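Local coordinates for lipoprotein (Bacteroides fragilis, PDB 3RWX) that is of unknown function but has two calycin-like beta-barrel domains and is probably a lipoprotein of the bacterial outer membrane, at residues L127-S130 with Y131-S134; G24-A27 with M28-D31. One frame throughout, in Å; residues are numbered along the deposited sequence.

Contact 1 (L127-S130 with Y131-S134)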
ATOM      1  N   LEU A 127       9.653   2.900   6.114  1.00 27.71           N
ATOM      2  CA  LEU A 127       8.463   2.452   5.415  1.00 27.30           C
ATOM      3  C   LEU A 127       7.993   1.043   5.857  1.00 27.19           C
ATOM      4  O   LEU A 127       8.754   0.107   5.865  1.00 27.20           O
ATOM      5  CB  LEU A 127       8.742   2.419   3.920  1.00 26.64           C
ATOM      6  CG  LEU A 127       7.503   2.235   3.049  1.00 28.02           C
ATOM      7  CD1 LEU A 127       6.622   3.492   3.039  1.00 24.40           C
ATOM      8  CD2 LEU A 127       7.940   1.872   1.627  1.00 27.68           C
ATOM      9  N   PRO A 128       6.727   0.901   6.238  1.00 26.78           N
ATOM     10  CA  PRO A 128       6.258  -0.435   6.600  1.00 26.72           C
ATOM     11  C   PRO A 128       6.361  -1.461   5.477  1.00 25.71           C
ATOM     12  O   PRO A 128       6.156  -1.140   4.325  1.00 24.41           O
ATOM     13  CB  PRO A 128       4.798  -0.205   6.952  1.00 26.79           C
ATOM     14  CG  PRO A 128       4.782   1.207   7.484  1.00 28.12           C
ATOM     15  CD  PRO A 128       5.853   1.963   6.748  1.00 26.55           C
ATOM     16  N   ILE A 129       6.642  -2.704   5.833  1.00 25.77           N
ATOM     17  CA  ILE A 129       6.955  -3.704   4.829  1.00 25.66           C
ATOM     18  C   ILE A 129       5.723  -3.991   3.966  1.00 25.72           C
ATOM     19  O   ILE A 129       5.845  -4.280   2.772  1.00 25.65           O
ATOM     20  CB  ILE A 129       7.529  -4.973   5.472  1.00 25.98           C
ATOM     21  CG1 ILE A 129       8.255  -5.844   4.437  1.00 25.45           C
ATOM     22  CG2 ILE A 129       6.439  -5.760   6.229  1.00 24.98           C
ATOM     23  CD1 ILE A 129       8.946  -7.080   5.076  1.00 22.40           C
ATOM     24  N   SER A 130       4.532  -3.852   4.538  1.00 25.40           N
ATOM     25  CA  SER A 130       3.330  -4.133   3.761  1.00 25.29           C
ATOM     26  C   SER A 130       3.179  -3.248   2.511  1.00 24.56           C
ATOM     27  O   SER A 130       2.510  -3.652   1.560  1.00 24.70           O
ATOM     28  CB  SER A 130       2.087  -4.080   4.642  1.00 25.44           C
ATOM     29  OG  SER A 130       2.020  -2.839   5.314  1.00 26.32           O
ATOM     30  N   TYR A 131       3.812  -2.074   2.476  1.00 24.32           N
ATOM     31  CA  TYR A 131       3.791  -1.251   1.257  1.00 23.85           C
ATOM     32  C   TYR A 131       4.509  -1.916   0.113  1.00 24.60           C
ATOM     33  O   TYR A 131       4.287  -1.561  -1.035  1.00 25.12           O
ATOM     34  CB  TYR A 131       4.419   0.130   1.459  1.00 23.84           C
ATOM     35  CG  TYR A 131       3.530   1.089   2.224  1.00 23.50           C
ATOM     36  CD1 TYR A 131       2.508   1.767   1.595  1.00 22.72           C
ATOM     37  CD2 TYR A 131       3.697   1.285   3.581  1.00 23.38           C
ATOM     38  CE1 TYR A 131       1.683   2.620   2.284  1.00 21.84           C
ATOM     39  CE2 TYR A 131       2.889   2.148   4.279  1.00 22.51           C
ATOM     40  CZ  TYR A 131       1.878   2.812   3.623  1.00 22.43           C
ATOM     41  OH  TYR A 131       1.065   3.672   4.334  1.00 22.92           O
ATOM     42  N   HIS A 132       5.406  -2.857   0.395  1.00 25.37           N
ATOM     43  CA  HIS A 132       6.110  -3.513  -0.690  1.00 25.46           C
ATOM     44  C   HIS A 132       5.277  -4.615  -1.355  1.00 25.19           C
ATOM     45  O   HIS A 132       5.712  -5.177  -2.355  1.00 25.72           O
ATOM     46  CB  HIS A 132       7.453  -4.071  -0.209  1.00 26.49           C
ATOM     47  CG  HIS A 132       8.438  -3.019   0.194  1.00 27.39           C
ATOM     48  ND1 HIS A 132       9.084  -2.221  -0.720  1.00 29.05           N
ATOM     49  CD2 HIS A 132       8.896  -2.645   1.410  1.00 29.72           C
ATOM     50  CE1 HIS A 132       9.883  -1.385  -0.084  1.00 30.00           C
ATOM     51  NE2 HIS A 132       9.802  -1.631   1.208  1.00 30.41           N
ATOM     52  N   VAL A 133       4.103  -4.946  -0.830  1.00 24.24           N
ATOM     53  CA  VAL A 133       3.263  -5.939  -1.518  1.00 23.93           C
ATOM     54  C   VAL A 133       1.886  -5.453  -1.950  1.00 23.83           C
ATOM     55  O   VAL A 133       1.288  -6.035  -2.834  1.00 23.67           O
ATOM     56  CB  VAL A 133       3.096  -7.213  -0.676  1.00 24.14           C
ATOM     57  CG1 VAL A 133       4.481  -7.798  -0.363  1.00 23.97           C
ATOM     58  CG2 VAL A 133       2.313  -6.928   0.593  1.00 22.73           C
ATOM     59  N   SER A 134       1.397  -4.375  -1.356  1.00 24.03           N
ATOM     60  CA  SER A 134       0.072  -3.894  -1.665  1.00 24.51           C
ATOM     61  C   SER A 134      -0.032  -3.390  -3.105  1.00 24.34           C
ATOM     62  O   SER A 134       0.939  -2.905  -3.675  1.00 24.62           O
ATOM     63  CB  SER A 134      -0.314  -2.782  -0.696  1.00 25.05           C
ATOM     64  OG  SER A 134       0.475  -1.635  -0.941  1.00 26.53           O
TER

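Contact 2 (G24-A27 with M28-D31)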
ATOM      1  N   GLY A  24       0.392   9.787   0.330  1.00 26.32           N
ATOM      2  CA  GLY A  24      -0.534  10.709  -0.322  1.00 26.75           C
ATOM      3  C   GLY A  24      -1.964  10.208  -0.436  1.00 26.73           C
ATOM      4  O   GLY A  24      -2.203   9.022  -0.629  1.00 26.74           O
ATOM      5  N   ASN A  25      -2.911  11.133  -0.334  1.00 27.56           N
ATOM      6  CA  ASN A  25      -4.340  10.840  -0.421  1.00 28.28           C
ATOM      7  C   ASN A  25      -4.960  11.988  -1.184  1.00 27.93           C
ATOM      8  O   ASN A  25      -4.640  13.142  -0.911  1.00 27.91           O
ATOM      9  CB  ASN A  25      -4.972  10.716   0.996  1.00 28.91           C
ATOM     10  CG  ASN A  25      -4.539   9.401   1.738  1.00 33.57           C
ATOM     11  OD1 ASN A  25      -5.161   8.336   1.560  1.00 37.92           O
ATOM     12  ND2 ASN A  25      -3.450   9.471   2.546  1.00 36.15           N
ATOM     13  N   CYS A  26      -5.808  11.664  -2.165  1.00 27.52           N
ATOM     14  CA  CYS A  26      -6.658  12.638  -2.851  1.00 27.46           C
ATOM     15  C   CYS A  26      -7.996  11.964  -3.177  1.00 27.95           C
ATOM     16  O   CYS A  26      -8.272  10.887  -2.677  1.00 26.86           O
ATOM     17  CB  CYS A  26      -5.992  13.145  -4.125  1.00 27.48           C
ATOM     18  SG  CYS A  26      -5.710  11.877  -5.418  1.00 26.59           S
ATOM     19  N   ALA A  27      -8.815  12.593  -4.017  1.00 29.03           N
ATOM     20  CA  ALA A  27     -10.143  12.063  -4.353  1.00 30.19           C
ATOM     21  C   ALA A  27     -10.037  10.750  -5.115  1.00 30.53           C
ATOM     22  O   ALA A  27     -10.950   9.921  -5.071  1.00 30.30           O
ATOM     23  CB  ALA A  27     -10.934  13.083  -5.178  1.00 30.72           C
HETATM   24  N   MSE A  28      -8.906  10.559  -5.790  1.00 31.06           N
HETATM   25  CA  MSE A  28      -8.717   9.413  -6.685  1.00 31.96           C
HETATM   26  C   MSE A  28      -7.889   8.260  -6.156  1.00 30.38           C
HETATM   27  O   MSE A  28      -7.967   7.147  -6.667  1.00 30.05           O
HETATM   28  CB  MSE A  28      -8.126   9.923  -7.981  1.00 32.85           C
HETATM   29  CG  MSE A  28      -9.192  10.653  -8.732  1.00 38.42           C
HETATM   30 SE   MSE A  28      -8.425  11.841  -9.905  0.75 45.51          SE
HETATM   31  CE  MSE A  28      -8.950  13.444  -8.954  1.00 47.35           C
ATOM     32  N   PHE A  29      -7.072   8.512  -5.156  1.00 29.16           N
ATOM     33  CA  PHE A  29      -6.353   7.412  -4.572  1.00 28.01           C
ATOM     34  C   PHE A  29      -6.097   7.672  -3.125  1.00 27.45           C
ATOM     35  O   PHE A  29      -6.148   8.814  -2.663  1.00 28.10           O
ATOM     36  CB  PHE A  29      -5.047   7.116  -5.339  1.00 27.67           C
ATOM     37  CG  PHE A  29      -4.101   8.280  -5.425  1.00 27.82           C
ATOM     38  CD1 PHE A  29      -3.421   8.718  -4.317  1.00 28.38           C
ATOM     39  CD2 PHE A  29      -3.896   8.932  -6.622  1.00 29.76           C
ATOM     40  CE1 PHE A  29      -2.569   9.791  -4.398  1.00 30.43           C
ATOM     41  CE2 PHE A  29      -3.024   9.997  -6.714  1.00 29.70           C
ATOM     42  CZ  PHE A  29      -2.361  10.422  -5.610  1.00 30.16           C
ATOM     43  N   THR A  30      -5.862   6.593  -2.404  1.00 26.77           N
ATOM     44  CA  THR A  30      -5.541   6.693  -1.005  0.50 26.91           C
ATOM     45  C   THR A  30      -4.282   5.890  -0.697  1.00 26.19           C
ATOM     46  O   THR A  30      -3.930   4.975  -1.427  1.00 25.52           O
ATOM     47  CB  THR A  30      -6.728   6.255  -0.115  0.50 27.35           C
ATOM     48  OG1 THR A  30      -6.305   6.200   1.253  0.50 27.83           O
ATOM     49  CG2 THR A  30      -7.269   4.892  -0.527  0.50 27.63           C
ATOM     50  N   ASP A  31      -3.591   6.277   0.373  1.00 26.25           N
ATOM     51  CA  ASP A  31      -2.409   5.559   0.873  1.00 25.91           C
ATOM     52  C   ASP A  31      -1.323   5.284  -0.171  1.00 25.57           C
ATOM     53  O   ASP A  31      -0.769   4.221  -0.223  1.00 25.23           O
ATOM     54  CB  ASP A  31      -2.846   4.254   1.529  1.00 26.01           C
ATOM     55  CG  ASP A  31      -1.840   3.740   2.529  1.00 26.65           C
ATOM     56  OD1 ASP A  31      -1.107   4.533   3.152  1.00 26.29           O
ATOM     57  OD2 ASP A  31      -1.804   2.523   2.722  1.00 31.17           O
TER
HETATM   58  O   HOH W   1      -3.035   6.957   4.700  1.00 42.62           O

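Contact 1 (L127-S130 with Y131-S134)
A short 3-10 turn over residues 129-132, in the connection from strand 118-124 to strand 144-147, folds Leu127 and Pro128 back against the aromatic ring of Tyr131. Leu127 carries its CG opposite the backbone N (chi1 -168°), which carries the branched end over to Tyr131: CD1 lies 3.7 Å from Tyr131 CD2, and the two side chains cross at about a right angle. Its other methyl, CD2, reaches 4.0 Å from His132 NE2, so one leucine fork touches both aromatic residues. Pro128 lies beside the tyrosine and points the same way, with its CG 3.8 Å from Tyr131 CE2; the proline ring, which has no N-H, offers an apolar flank. Its carbonyl oxygen sits at the edge of the Tyr131 ring, near the ring plane.

The backbone shows the three-residue spacing of a 3-10 helix. Tyr131 N donates to Pro128 O at 3.1 Å and His132 N to Ile129 O at 2.8 Å. One residue further on, Val133 N donates to Ser130 O at 3.2 Å. That last oxygen is gripped twice, because Ser134 N also donates to Ser130 O, again at 3.2 Å. With this four-residue spacing the 3-10 segment is over, and the loop continues to strand 144-147, which belongs to the six-stranded sheet.

The polar ends find partners elsewhere in the chain. Ser130 puts a short hydroxyl in a buried position, where its OG bonds the backbone oxygen of Ser166, while the Tyr131 hydroxyl reaches Asp31. His132 stacks its ring with Phe209, and its ND1 holds a glycerol that probably came from the crystallisation liquor.

Contact 2 (G24-A27 with M28-D31)
Cys26 and Phe29 both tuck their side chains between their own backbone N and carbonyl carbon (chi1 64° and 58°), and these matching torsions bring sulfur and ring together even though the phenylalanine CB starts out pointing away. Cys26 SG settles over one face of the Phe29 ring, 3.5 Å from its centroid and only 12° off the ring normal, a sulfur-aromatic contact. The edge of the same ring, near its plane, lies against the carbonyl of Gly24, with CE1 3.9 Å from Gly24 O.

The chain here reverses between strands 20-25 and 32-35, neighbours in an antiparallel sheet, by a tight turn through Ala27 and Met28 whose backbone torsions are close to those of a type I turn. Cys26 N closes the hairpin end with a nearly straight bond to Phe29 O at 2.9 Å. Inside the bend, Met28 N donates to Cys26 SG at 3.5 Å, and Phe29 N adds a weak bond to the same sulfur. Ala27 and Met28, the latter modelled as selenomethionine, lie exposed at the tip, where Met28 also touches Met115.

Farther along, the Asn25 amide spans to the returning chain: its OD1 accepts from Asp31 N at 2.8 Å, the donor standing above the amide plane, at a residue whose backbone is in a left-handed conformation. Thr30 OG1 also donates to Asn25 OD1, but the separation is implausibly short and the threonine has two conformers, so its exact geometry is doubtful.

The polarisable cysteine sulfur can thus probably serve both the aromatic face and the two N-H groups of the bend, that of Phe29 only weakly.

Contact 2 comes first in the chain and contact 1 follows much later, yet the two touch in space although their centres lie about 17 Å apart. The bridge is a probable hydrogen bond of 2.6 Å between Tyr131 OH of contact 1 and Asp31 OD1 of contact 2. Asp31 OD2 meanwhile forms a salt bridge to Arg164, which the Tyr131 side chain also touches, so hairpin, 3-10 turn and the loop carrying Arg164 are joined by one polar cluster. The hairpin belongs to the four-stranded sheet, whereas the turn leads toward the six-stranded one. The glycerol bonded to His132, probably from the crystallisation liquor, is on the contact 1 side.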